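Local coordinates for nucleoside diphosphate kinase (Pyrobaculum aerophilum, PDB 1XQI) that transfers the gamma-phosphate of ATP to nucleoside diphosphates through a phosphohistidine intermediate, making nucleoside triphosphates with magnesium as cofactor, at the interface of chains A and B. Sequence-based numbering; all coordinates share one arbitrary frame. Chains: chain A/B, Nucleoside diphosphate kinase.

The interface of chains A and B. Residues chain A 48-51, 192; chain B 49-51.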
# COMPACT_ATOMS: atom_id res chain seq x y z
N ALA A 48 -1.32 6.94 5.40
CA ALA A 48 -2.53 6.39 4.79
C ALA A 48 -2.13 5.78 3.44
O ALA A 48 -1.28 6.31 2.72
CB ALA A 48 -3.62 7.45 4.63
N LEU A 49 -2.73 4.65 3.12
CA LEU A 49 -2.36 3.88 1.96
C LEU A 49 -3.50 2.94 1.62
O LEU A 49 -3.91 2.18 2.48
CB LEU A 49 -1.13 3.04 2.25
CG LEU A 49 -0.15 2.54 1.16
CD1 LEU A 49 0.26 1.15 1.53
CD2 LEU A 49 -0.68 2.54 -0.17
N LYS A 50 -4.03 2.99 0.40
CA LYS A 50 -4.95 1.97 -0.07
C LYS A 50 -4.92 1.81 -1.58
O LYS A 50 -4.65 2.77 -2.28
CB LYS A 50 -6.37 2.24 0.41
CG LYS A 50 -6.98 3.56 -0.01
CD LYS A 50 -8.37 3.60 0.56
CE LYS A 50 -9.05 4.92 0.26
NZ LYS A 50 -10.20 5.08 1.21
N MSE A 51 -5.15 0.59 -2.06
CA MSE A 51 -5.36 0.32 -3.50
C MSE A 51 -6.90 0.49 -3.73
O MSE A 51 -7.72 -0.04 -2.96
CB MSE A 51 -4.86 -1.08 -3.90
CG MSE A 51 -5.22 -1.45 -5.35
SE MSE A 51 -4.53 -3.05 -5.88
CE MSE A 51 -2.85 -2.54 -5.94
N GLU A 192 -8.74 6.60 9.03
CA GLU A 192 -7.74 6.01 8.13
C GLU A 192 -6.45 6.83 8.01
O GLU A 192 -5.44 6.28 7.58
CB GLU A 192 -8.33 5.76 6.74
CG GLU A 192 -9.49 4.78 6.70
CD GLU A 192 -9.89 4.44 5.27
OE1 GLU A 192 -10.47 5.31 4.58
OE2 GLU A 192 -9.63 3.28 4.85
N LEU B 49 -4.80 -3.83 -1.17
CA LEU B 49 -3.76 -3.26 -0.33
C LEU B 49 -4.34 -2.15 0.52
O LEU B 49 -5.07 -1.31 0.01
CB LEU B 49 -2.62 -2.70 -1.20
CG LEU B 49 -1.17 -2.41 -0.74
CD1 LEU B 49 -0.74 -1.05 -1.29
CD2 LEU B 49 -0.97 -2.38 0.70
N LYS B 50 -4.03 -2.16 1.82
CA LYS B 50 -4.38 -0.99 2.66
C LYS B 50 -3.64 -0.92 3.99
O LYS B 50 -3.41 -1.96 4.59
CB LYS B 50 -5.89 -0.88 2.88
CG LYS B 50 -6.50 -1.97 3.68
CD LYS B 50 -7.98 -1.65 3.99
CE LYS B 50 -8.69 -2.89 4.62
NZ LYS B 50 -10.07 -2.99 4.06
N MSE B 51 -3.22 0.27 4.41
CA MSE B 51 -2.76 0.53 5.78
C MSE B 51 -4.02 0.72 6.72
O MSE B 51 -4.96 1.46 6.38
CB MSE B 51 -1.87 1.81 5.86
CG MSE B 51 -1.01 1.94 7.13
SE MSE B 51 0.00 3.47 7.07
CE MSE B 51 -1.52 4.23 6.92
O HOH W 1 -4.82 3.71 5.07
O HOH W 2 -7.22 -2.63 -2.02
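The flat groups here are peptide units of A:Leu49, A:Lys50 and A:Met51 and of their twins B:Leu49, B:Lys50 and B:Met51, two strand edges running antiparallel across the dimer two-fold, with A:Lys50 paired to B:Lys50. One face carries A:Leu49, A:Met51 and their twins, the other A:Lys50 and B:Lys50; where the edges meet, backbone hydrogen bonds and water join them. The amide N of B:Met51 donates to the carbonyl O of A:Leu49 at 2.8 Å, and A:Met51 N returns the same bond to B:Leu49 O at 2.8 Å. Both are fairly straight, but each donor stands somewhat off the acceptor's carbonyl plane, by 25° and 30°. A water bridges the strands beyond each of these bonds. Water 1 lies between the N and O of A:Leu49 and the carbonyl O of B:Met51, 2.6 Å from the latter; water 2 does likewise between B:Leu49 and A:Met51 O, so each leucine carbonyl meets both an amide and a water. On the leucine face the two side chains cross obliquely over the axis, methyl to methyl, A:Leu49 CD1 lying 3.7 Å from B:Leu49 CD1. CG anti to the backbone N (chi1 -155° in A:Leu49) carries the branches toward the partner. Beside them A:Met51 CB (selenomethionine) packs on B:Leu49 CB at 3.9 Å, and the twin does the same. On the other face A:Lys50 CB and B:Lys50 CB meet at 4.0 Å; from there the chains splay apart, carrying the two NZ ammonium groups away from each other. A:Lys50 NZ makes a weak, long salt bridge within its own chain to the poorly ordered carboxylate of A:Glu192, from the 3-10 helix 190-192. Strand 45-52 is an edge strand of the ferredoxin-like alpha/beta sandwich; its pairing with its twin joins the two sheets across the subunits, and the centre of the contact lies about 15 Å from A:His172, the histidine phosphorylated during catalysis.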